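Local coordinates for proximal thread matrix protein 1 (PDB 4CN9), which probably binds collagen in the matrix of the mussel byssus, has two von Willebrand factor type A domains and binds zinc, one ion in a MIDAS motif, at residues 238-249 against 434-445; 252-260 against 358-369. All coordinates share one frame; numbering follows the deposited sequence.

Interaction 1 (238-249 against 434-445); sequences IDLACEVCVVDC and VKLACMSCKPRA
Glu243 to Val247 pairs antiparallel with Met439 to Pro443, the two strand axes 161° apart, and alternating backbone bonds join Val244 to Lys442 and Val246 to Ser440. Two disulfides lock this pair of strands. At the non-hydrogen-bonded pair Cys245 and Cys441, SG meets SG at 2.1 Å with a chi3 of 111°. Beyond the strand ends, Cys249 SG bonds Cys438 SG at 2.0 Å, beside the bond from Asp248 N to Cys438 O. On the face of Cys245 and Cys441, the Glu243 side chain lies alongside Pro443; its bend at chi2 (77°) lays the carboxylate over the partner strand, OE1 3.1 Å from Pro443 CA and OE2 3.4 Å from Cys441 CB. Next to Glu243, at the Cys242 end of the pairing, Ala445 CB packs on Cys242 CB at 3.7 Å, while a water accepts from Ala445 N and donates to Asp239 O. Cys242 SG is itself tied to Cys50, and Arg444 lies near the zinc ligand Asp51. The pair bridges the two domains: helix 234-241 leads into one strand and rests on strand 195-202, helix 430-437 leads into the other and rests on strand 391-398, and strand 48-49 extends the sheet beside 439-447.

Interaction 2 (252-260 against 358-369); sequences HADIAFVFD and REEVQKVVILLT
With CG of Asp254 beside its own backbone N (chi1 -73°) and the Arg358 chain bent at chi3 (-24°), carboxylate and guanidinium meet at the start of two parallel strands. The resulting salt bridge runs from Arg358 NH2 to Asp254 OD1 at 2.8 Å and is nearly straight, 169° at the hydrogen. OD1 lies in the guanidinium plane, while the donor stands above the plane of the carboxylate; the two flat groups are turned obliquely to each other. NE adds a weak bond to the same oxygen, which also accepts from Gln296 NE2; Arg358 NH1 is held by Gly294 O. Val361 CG2 covers one face of the guanidinium near its rim, 3.8 Å above the plane.

Beyond the salt bridge Asp254, Ala256 and Val258 each bond to strand 362-369 through both N-H and C=O, and Asp260 N closes the series on Leu368 O. On one face Ile255 CD1 presses against Val364 CB at 3.5 Å, a tight fit, and Phe257 CE1 lies 3.8 Å from Ile366 CD1, the two side chains running alongside each other. On the other face Val258 spreads its branches: CG2 reaches Val365 CG1 at 3.7 Å and CG1 reaches Leu367 CD1 at 4.0 Å.

These are the two central parallel strands of a von Willebrand factor type A domain, a Rossmann-like alpha/beta fold. Strand 295-302 pairs with the outer side of 253-260, while strand 391-398 flanks 362-369. Phe257 and Phe259 pack on Met280 of helix 272-285, and at the C-terminal strand ends Asp260 accepts from the backbone N of Ser262 and Asp370.

From the N terminus, the chain builds the first type A domain, whose helix 234-241 runs into the strand 243-247 of interaction 1, then passes directly into strand 253-260 of interaction 2. Interaction 2 closes the shorter loop when the chain returns at 358-369 within the second domain. Interaction 1 closes the longer loop, where helix 430-437 of the second domain runs into the strand at 439-443, so the inner contact lies wholly within the outer. The two also touch: Gln362 OE1 probably accepts from Cys441 N, and Glu360 O from Lys442 NZ. The sheet core of the second domain is thereby joined to the strand pair that links it to the first.

Interaction 1 (238-249 against 434-445)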
loop_
_atom_site.group_PDB
_atom_site.type_symbol
_atom_site.label_atom_id
_atom_site.label_comp_id
_atom_site.label_asym_id
_atom_site.label_seq_id
_atom_site.Cartn_x
_atom_site.Cartn_y
_atom_site.Cartn_z
ATOM N N ILE A 238 13.933 -4.071 -4.360
ATOM C CA ILE A 238 14.432 -4.806 -3.218
ATOM C C ILE A 238 14.040 -4.106 -1.913
ATOM O O ILE A 238 13.713 -4.764 -0.935
ATOM C CB ILE A 238 15.965 -4.960 -3.268
ATOM C CG1 ILE A 238 16.382 -5.710 -4.538
ATOM C CG2 ILE A 238 16.465 -5.659 -2.016
ATOM C CD1 ILE A 238 15.666 -7.034 -4.759
ATOM N N ASP A 239 14.085 -2.775 -1.911
ATOM C CA ASP A 239 13.700 -1.999 -0.733
ATOM C C ASP A 239 12.253 -2.263 -0.353
ATOM O O ASP A 239 11.940 -2.417 0.823
ATOM C CB ASP A 239 13.887 -0.498 -0.977
ATOM C CG ASP A 239 15.351 -0.083 -0.976
ATOM O OD1 ASP A 239 16.195 -0.879 -0.516
ATOM O OD2 ASP A 239 15.650 1.038 -1.430
ATOM N N LEU A 240 11.375 -2.296 -1.356
ATOM C CA LEU A 240 9.955 -2.586 -1.118
ATOM C C LEU A 240 9.722 -4.048 -0.751
ATOM O O LEU A 240 8.872 -4.354 0.093
ATOM C CB LEU A 240 9.122 -2.223 -2.347
ATOM C CG LEU A 240 9.069 -0.751 -2.753
ATOM C CD1 LEU A 240 8.643 -0.606 -4.210
ATOM C CD2 LEU A 240 8.111 0.006 -1.843
ATOM N N ALA A 241 10.463 -4.959 -1.382
ATOM C CA ALA A 241 10.315 -6.385 -1.088
ATOM C C ALA A 241 10.759 -6.672 0.330
ATOM O O ALA A 241 10.249 -7.590 0.973
ATOM C CB ALA A 241 11.129 -7.224 -2.055
ATOM N N CYS A 242 11.714 -5.882 0.818
ATOM C CA CYS A 242 12.274 -6.110 2.138
ATOM C C CYS A 242 11.577 -5.260 3.202
ATOM O O CYS A 242 12.021 -5.213 4.345
ATOM C CB CYS A 242 13.774 -5.790 2.137
ATOM S SG CYS A 242 14.772 -6.975 3.048
ATOM N N GLU A 243 10.509 -4.569 2.812
ATOM C CA GLU A 243 9.702 -3.813 3.756
ATOM C C GLU A 243 8.792 -4.786 4.498
ATOM O O GLU A 243 7.967 -5.454 3.892
ATOM C CB GLU A 243 8.874 -2.767 3.013
ATOM C CG GLU A 243 8.130 -1.781 3.900
ATOM C CD GLU A 243 9.029 -0.694 4.474
ATOM O OE1 GLU A 243 10.222 -0.636 4.110
ATOM O OE2 GLU A 243 8.537 0.112 5.286
ATOM N N VAL A 244 8.954 -4.903 5.809
ATOM C CA VAL A 244 8.095 -5.805 6.562
ATOM C C VAL A 244 7.043 -5.006 7.312
ATOM O O VAL A 244 7.360 -4.161 8.142
ATOM C CB VAL A 244 8.885 -6.695 7.527
ATOM C CG1 VAL A 244 7.936 -7.608 8.292
ATOM C CG2 VAL A 244 9.914 -7.518 6.758
ATOM N N CYS A 245 5.785 -5.274 6.992
ATOM C CA CYS A 245 4.669 -4.541 7.575
ATOM C C CYS A 245 3.844 -5.510 8.410
ATOM O O CYS A 245 3.406 -6.524 7.890
ATOM C CB CYS A 245 3.808 -3.928 6.460
ATOM S SG CYS A 245 4.512 -2.450 5.629
ATOM N N VAL A 246 3.658 -5.218 9.701
ATOM C CA VAL A 246 2.813 -6.046 10.584
ATOM C C VAL A 246 1.783 -5.198 11.320
ATOM O O VAL A 246 1.930 -3.980 11.409
ATOM C CB VAL A 246 3.630 -6.779 11.666
ATOM C CG1 VAL A 246 4.742 -7.598 11.039
ATOM C CG2 VAL A 246 4.192 -5.786 12.683
ATOM N N VAL A 247 0.742 -5.837 11.851
ATOM C CA VAL A 247 -0.208 -5.131 12.703
ATOM C C VAL A 247 0.307 -5.127 14.147
ATOM O O VAL A 247 0.413 -6.176 14.781
ATOM C CB VAL A 247 -1.607 -5.766 12.666
ATOM C CG1 VAL A 247 -2.525 -5.093 13.705
ATOM C CG2 VAL A 247 -2.204 -5.666 11.289
ATOM N N ASP A 248 0.640 -3.952 14.665
ATOM C CA ASP A 248 1.198 -3.854 16.022
ATOM C C ASP A 248 0.729 -2.601 16.761
ATOM O O ASP A 248 1.317 -1.522 16.617
ATOM C CB ASP A 248 2.725 -3.877 15.966
ATOM C CG ASP A 248 3.371 -3.905 17.361
ATOM O OD1 ASP A 248 2.647 -4.070 18.364
ATOM O OD2 ASP A 248 4.608 -3.771 17.448
ATOM N N CYS A 249 -0.327 -2.759 17.558
ATOM C CA CYS A 249 -0.885 -1.667 18.348
ATOM C C CYS A 249 -0.038 -1.294 19.560
ATOM O O CYS A 249 -0.434 -0.435 20.365
ATOM C CB CYS A 249 -2.297 -2.021 18.815
ATOM S SG CYS A 249 -3.493 -2.236 17.481
ATOM N N VAL A 434 -8.750 0.355 12.616
ATOM C CA VAL A 434 -7.747 0.085 13.652
ATOM C C VAL A 434 -6.575 -0.764 13.133
ATOM O O VAL A 434 -5.412 -0.474 13.447
ATOM C CB VAL A 434 -8.402 -0.574 14.903
ATOM C CG1 VAL A 434 -7.362 -1.128 15.850
ATOM C CG2 VAL A 434 -9.290 0.441 15.630
ATOM N N LYS A 435 -6.870 -1.800 12.345
ATOM C CA LYS A 435 -5.819 -2.651 11.795
ATOM C C LYS A 435 -4.863 -1.838 10.942
ATOM O O LYS A 435 -3.669 -2.111 10.933
ATOM C CB LYS A 435 -6.373 -3.786 10.927
ATOM C CG LYS A 435 -7.010 -4.941 11.690
ATOM C CD LYS A 435 -7.485 -6.016 10.708
ATOM C CE LYS A 435 -8.349 -7.076 11.382
ATOM N NZ LYS A 435 -8.873 -8.075 10.400
ATOM N N LEU A 436 -5.384 -0.855 10.213
ATOM C CA LEU A 436 -4.516 0.037 9.446
ATOM C C LEU A 436 -3.804 1.052 10.357
ATOM O O LEU A 436 -2.618 1.299 10.205
ATOM C CB LEU A 436 -5.321 0.759 8.361
ATOM C CG LEU A 436 -6.034 -0.166 7.367
ATOM C CD1 LEU A 436 -6.827 0.625 6.345
ATOM C CD2 LEU A 436 -5.040 -1.074 6.669
ATOM N N ALA A 437 -4.528 1.654 11.300
ATOM C CA ALA A 437 -3.915 2.607 12.212
ATOM C C ALA A 437 -2.766 1.964 12.981
ATOM O O ALA A 437 -1.774 2.630 13.289
ATOM C CB ALA A 437 -4.943 3.174 13.183
ATOM N N CYS A 438 -2.902 0.672 13.289
ATOM C CA CYS A 438 -1.868 -0.064 14.014
ATOM C C CYS A 438 -0.764 -0.635 13.130
ATOM O O CYS A 438 0.148 -1.291 13.628
ATOM C CB CYS A 438 -2.513 -1.210 14.825
ATOM S SG CYS A 438 -3.424 -0.588 16.268
ATOM N N MET A 439 -0.851 -0.427 11.816
ATOM C CA MET A 439 0.131 -1.029 10.925
ATOM C C MET A 439 1.488 -0.384 11.143
ATOM O O MET A 439 1.599 0.834 11.285
ATOM C CB MET A 439 -0.289 -0.894 9.465
ATOM C CG MET A 439 0.479 -1.808 8.511
ATOM S SD MET A 439 -0.111 -1.620 6.808
ATOM C CE MET A 439 0.275 0.110 6.597
ATOM N N SER A 440 2.518 -1.222 11.172
ATOM C CA SER A 440 3.877 -0.794 11.467
ATOM C C SER A 440 4.804 -1.407 10.423
ATOM O O SER A 440 4.935 -2.637 10.336
ATOM C CB SER A 440 4.275 -1.257 12.873
ATOM O OG SER A 440 5.602 -0.864 13.163
ATOM N N CYS A 441 5.427 -0.547 9.621
ATOM C CA CYS A 441 6.256 -0.981 8.505
ATOM C C CYS A 441 7.728 -0.677 8.763
ATOM O O CYS A 441 8.089 0.460 9.070
ATOM C CB CYS A 441 5.822 -0.270 7.228
ATOM S SG CYS A 441 4.175 -0.689 6.682
ATOM N N LYS A 442 8.570 -1.693 8.619
ATOM C CA LYS A 442 9.998 -1.560 8.880
ATOM C C LYS A 442 10.809 -1.964 7.641
ATOM O O LYS A 442 10.644 -3.072 7.126
ATOM C CB LYS A 442 10.383 -2.438 10.079
ATOM C CG LYS A 442 10.020 -1.831 11.436
ATOM C CD LYS A 442 11.036 -0.765 11.845
ATOM C CE LYS A 442 10.436 0.315 12.745
ATOM N NZ LYS A 442 11.386 1.458 12.962
ATOM N N PRO A 443 11.681 -1.061 7.151
ATOM C CA PRO A 443 12.573 -1.385 6.028
ATOM C C PRO A 443 13.759 -2.239 6.472
ATOM O O PRO A 443 14.409 -1.891 7.447
ATOM C CB PRO A 443 13.049 -0.010 5.552
ATOM C CG PRO A 443 12.986 0.844 6.755
ATOM C CD PRO A 443 11.820 0.344 7.572
ATOM N N ARG A 444 14.038 -3.333 5.765
ATOM C CA ARG A 444 15.076 -4.268 6.193
ATOM C C ARG A 444 16.182 -4.485 5.152
ATOM O O ARG A 444 17.118 -5.251 5.391
ATOM C CB ARG A 444 14.447 -5.606 6.575
ATOM C CG ARG A 444 13.672 -5.573 7.895
ATOM C CD ARG A 444 13.510 -6.960 8.536
ATOM N NE ARG A 444 14.731 -7.774 8.492
ATOM C CZ ARG A 444 14.952 -8.854 9.239
ATOM N NH1 ARG A 444 14.048 -9.268 10.123
ATOM N NH2 ARG A 444 16.091 -9.521 9.108
ATOM N N ALA A 445 16.085 -3.818 4.009
ATOM C CA ALA A 445 17.133 -3.935 2.998
ATOM C C ALA A 445 18.379 -3.138 3.419
ATOM O O ALA A 445 18.284 -2.174 4.187
ATOM C CB ALA A 445 16.636 -3.469 1.655
HETATM O O HOH W 1 13.521 -2.285 2.969
#

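Interaction 2 (252-260 against 358-369)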
loop_
_atom_site.group_PDB
_atom_site.type_symbol
_atom_site.label_atom_id
_atom_site.label_comp_id
_atom_site.label_asym_id
_atom_site.label_seq_id
_atom_site.Cartn_x
_atom_site.Cartn_y
_atom_site.Cartn_z
ATOM N N HIS A 252 5.833 1.884 18.136
ATOM C CA HIS A 252 5.994 3.323 18.147
ATOM C C HIS A 252 5.342 3.864 16.872
ATOM O O HIS A 252 5.679 3.450 15.753
ATOM C CB HIS A 252 7.475 3.708 18.224
ATOM C CG HIS A 252 8.127 3.339 19.521
ATOM N ND1 HIS A 252 8.483 4.276 20.467
ATOM C CD2 HIS A 252 8.483 2.136 20.030
ATOM C CE1 HIS A 252 9.032 3.667 21.503
ATOM N NE2 HIS A 252 9.044 2.368 21.263
ATOM N N ALA A 253 4.378 4.761 17.045
ATOM C CA ALA A 253 3.721 5.402 15.910
ATOM C C ALA A 253 3.298 6.837 16.238
ATOM O O ALA A 253 3.047 7.178 17.401
ATOM C CB ALA A 253 2.532 4.590 15.461
ATOM N N ASP A 254 3.248 7.670 15.199
ATOM C CA ASP A 254 2.751 9.051 15.306
ATOM C C ASP A 254 1.502 9.139 14.437
ATOM O O ASP A 254 1.584 8.975 13.213
ATOM C CB ASP A 254 3.774 10.065 14.801
ATOM C CG ASP A 254 4.958 10.263 15.750
ATOM O OD1 ASP A 254 4.842 10.049 16.989
ATOM O OD2 ASP A 254 6.017 10.660 15.225
ATOM N N ILE A 255 0.356 9.376 15.068
ATOM C CA ILE A 255 -0.936 9.285 14.398
ATOM C C ILE A 255 -1.664 10.616 14.412
ATOM O O ILE A 255 -1.983 11.147 15.482
ATOM C CB ILE A 255 -1.887 8.294 15.106
ATOM C CG1 ILE A 255 -1.207 6.953 15.394
ATOM C CG2 ILE A 255 -3.153 8.079 14.278
ATOM C CD1 ILE A 255 -1.003 6.119 14.202
ATOM N N ALA A 256 -1.981 11.129 13.233
ATOM C CA ALA A 256 -2.744 12.366 13.145
ATOM C C ALA A 256 -4.158 12.152 12.623
ATOM O O ALA A 256 -4.355 11.625 11.518
ATOM C CB ALA A 256 -1.994 13.380 12.290
ATOM N N PHE A 257 -5.146 12.557 13.426
ATOM C CA PHE A 257 -6.522 12.646 12.950
ATOM C C PHE A 257 -6.679 13.972 12.235
ATOM O O PHE A 257 -6.403 15.022 12.800
ATOM C CB PHE A 257 -7.524 12.608 14.097
ATOM C CG PHE A 257 -7.569 11.297 14.822
ATOM C CD1 PHE A 257 -8.121 10.189 14.222
ATOM C CD2 PHE A 257 -7.075 11.191 16.110
ATOM C CE1 PHE A 257 -8.166 8.978 14.898
ATOM C CE2 PHE A 257 -7.123 9.988 16.798
ATOM C CZ PHE A 257 -7.667 8.879 16.187
ATOM N N VAL A 258 -7.115 13.915 10.991
ATOM C CA VAL A 258 -7.354 15.114 10.214
ATOM C C VAL A 258 -8.824 15.076 9.869
ATOM O O VAL A 258 -9.238 14.308 8.988
ATOM C CB VAL A 258 -6.515 15.123 8.940
ATOM C CG1 VAL A 258 -6.804 16.370 8.115
ATOM C CG2 VAL A 258 -5.021 15.029 9.294
ATOM N N PHE A 259 -9.626 15.847 10.589
ATOM C CA PHE A 259 -11.065 15.720 10.425
ATOM C C PHE A 259 -11.891 16.991 10.229
ATOM O O PHE A 259 -11.533 18.088 10.655
ATOM C CB PHE A 259 -11.666 14.859 11.527
ATOM C CG PHE A 259 -11.657 15.464 12.886
ATOM C CD1 PHE A 259 -12.730 16.238 13.329
ATOM C CD2 PHE A 259 -10.629 15.183 13.781
ATOM C CE1 PHE A 259 -12.743 16.772 14.614
ATOM C CE2 PHE A 259 -10.636 15.709 15.069
ATOM C CZ PHE A 259 -11.694 16.504 15.489
ATOM N N ASP A 260 -13.002 16.756 9.540
ATOM C CA ASP A 260 -13.991 17.726 9.132
ATOM C C ASP A 260 -14.634 18.352 10.361
ATOM O O ASP A 260 -15.116 17.645 11.247
ATOM C CB ASP A 260 -15.019 16.955 8.300
ATOM C CG ASP A 260 -16.102 17.814 7.704
ATOM O OD1 ASP A 260 -16.220 19.018 8.023
ATOM O OD2 ASP A 260 -16.861 17.235 6.885
ATOM N N ARG A 358 8.776 12.566 15.651
ATOM C CA ARG A 358 9.651 11.496 16.120
ATOM C C ARG A 358 10.224 10.716 14.937
ATOM O O ARG A 358 9.528 10.454 13.953
ATOM C CB ARG A 358 8.887 10.560 17.056
ATOM C CG ARG A 358 9.566 10.324 18.415
ATOM C CD ARG A 358 8.872 9.219 19.214
ATOM N NE ARG A 358 7.473 9.058 18.811
ATOM C CZ ARG A 358 6.641 8.146 19.298
ATOM N NH1 ARG A 358 7.042 7.283 20.226
ATOM N NH2 ARG A 358 5.397 8.104 18.858
ATOM N N GLU A 359 11.493 10.339 15.042
ATOM C CA GLU A 359 12.209 9.732 13.924
ATOM C C GLU A 359 12.302 8.218 14.047
ATOM O O GLU A 359 12.560 7.699 15.134
ATOM C CB GLU A 359 13.617 10.315 13.832
ATOM C CG GLU A 359 13.665 11.758 13.364
ATOM C CD GLU A 359 15.081 12.230 13.135
ATOM O OE1 GLU A 359 15.593 12.049 12.010
ATOM O OE2 GLU A 359 15.684 12.771 14.086
ATOM N N GLU A 360 12.100 7.531 12.921
ATOM C CA GLU A 360 12.156 6.066 12.839
ATOM C C GLU A 360 10.790 5.435 13.140
ATOM O O GLU A 360 10.627 4.213 13.103
ATOM C CB GLU A 360 13.197 5.506 13.809
ATOM C CG GLU A 360 12.592 4.987 15.114
ATOM C CD GLU A 360 13.455 5.269 16.326
ATOM O OE1 GLU A 360 14.485 5.968 16.184
ATOM O OE2 GLU A 360 13.092 4.796 17.427
ATOM N N VAL A 361 9.813 6.284 13.435
ATOM C CA VAL A 361 8.502 5.838 13.883
ATOM C C VAL A 361 7.519 5.841 12.705
ATOM O O VAL A 361 7.617 6.679 11.816
ATOM C CB VAL A 361 8.010 6.782 15.007
ATOM C CG1 VAL A 361 6.559 6.568 15.313
ATOM C CG2 VAL A 361 8.875 6.603 16.261
ATOM N N GLN A 362 6.590 4.892 12.695
ATOM C CA GLN A 362 5.523 4.872 11.704
ATOM C C GLN A 362 4.644 6.121 11.795
ATOM O O GLN A 362 4.197 6.479 12.879
ATOM C CB GLN A 362 4.618 3.675 11.925
ATOM C CG GLN A 362 3.537 3.572 10.877
ATOM C CD GLN A 362 4.122 3.391 9.490
ATOM O OE1 GLN A 362 4.923 2.483 9.260
ATOM N NE2 GLN A 362 3.744 4.266 8.565
ATOM N N LYS A 363 4.377 6.753 10.660
ATOM C CA LYS A 363 3.505 7.930 10.616
ATOM C C LYS A 363 2.221 7.551 9.901
ATOM O O LYS A 363 2.259 6.871 8.872
ATOM C CB LYS A 363 4.191 9.093 9.896
ATOM C CG LYS A 363 5.445 9.614 10.611
ATOM C CD LYS A 363 6.141 10.720 9.834
ATOM C CE LYS A 363 6.679 10.229 8.495
ATOM N NZ LYS A 363 7.787 9.242 8.645
ATOM N N VAL A 364 1.092 7.989 10.459
ATOM C CA VAL A 364 -0.224 7.666 9.929
ATOM C C VAL A 364 -1.125 8.909 9.978
ATOM O O VAL A 364 -1.116 9.660 10.947
ATOM C CB VAL A 364 -0.929 6.536 10.753
ATOM C CG1 VAL A 364 -2.250 6.140 10.105
ATOM C CG2 VAL A 364 -0.020 5.307 10.892
ATOM N N VAL A 365 -1.894 9.111 8.924
ATOM C CA VAL A 365 -2.981 10.071 8.931
ATOM C C VAL A 365 -4.287 9.325 8.748
ATOM O O VAL A 365 -4.430 8.497 7.848
ATOM C CB VAL A 365 -2.860 11.111 7.781
ATOM C CG1 VAL A 365 -4.202 11.831 7.567
ATOM C CG2 VAL A 365 -1.758 12.111 8.079
ATOM N N ILE A 366 -5.252 9.615 9.607
ATOM C CA ILE A 366 -6.593 9.123 9.408
ATOM C C ILE A 366 -7.451 10.345 9.126
ATOM O O ILE A 366 -7.638 11.178 9.997
ATOM C CB ILE A 366 -7.131 8.422 10.644
ATOM C CG1 ILE A 366 -6.242 7.226 11.005
ATOM C CG2 ILE A 366 -8.562 7.964 10.409
ATOM C CD1 ILE A 366 -6.537 6.643 12.357
ATOM N N LEU A 367 -7.967 10.430 7.906
ATOM C CA LEU A 367 -8.775 11.565 7.480
ATOM C C LEU A 367 -10.251 11.184 7.391
ATOM O O LEU A 367 -10.609 10.112 6.873
ATOM C CB LEU A 367 -8.283 12.089 6.136
ATOM C CG LEU A 367 -8.921 13.393 5.650
ATOM C CD1 LEU A 367 -7.899 14.269 4.939
ATOM C CD2 LEU A 367 -10.101 13.116 4.757
ATOM N N LEU A 368 -11.098 12.078 7.892
ATOM C CA LEU A 368 -12.547 11.904 7.873
ATOM C C LEU A 368 -13.205 13.151 7.270
ATOM O O LEU A 368 -12.940 14.266 7.717
ATOM C CB LEU A 368 -13.071 11.705 9.302
ATOM C CG LEU A 368 -12.800 10.417 10.080
ATOM C CD1 LEU A 368 -12.084 10.657 11.413
ATOM C CD2 LEU A 368 -14.151 9.709 10.319
ATOM N N THR A 369 -14.065 12.970 6.269
ATOM C CA THR A 369 -14.783 14.104 5.677
ATOM C C THR A 369 -16.226 13.768 5.292
ATOM O O THR A 369 -16.543 12.630 4.926
ATOM C CB THR A 369 -14.069 14.635 4.419
ATOM O OG1 THR A 369 -14.667 15.876 4.014
ATOM C CG2 THR A 369 -14.144 13.624 3.277
HETATM O O HOH W 2 7.394 2.378 14.376
#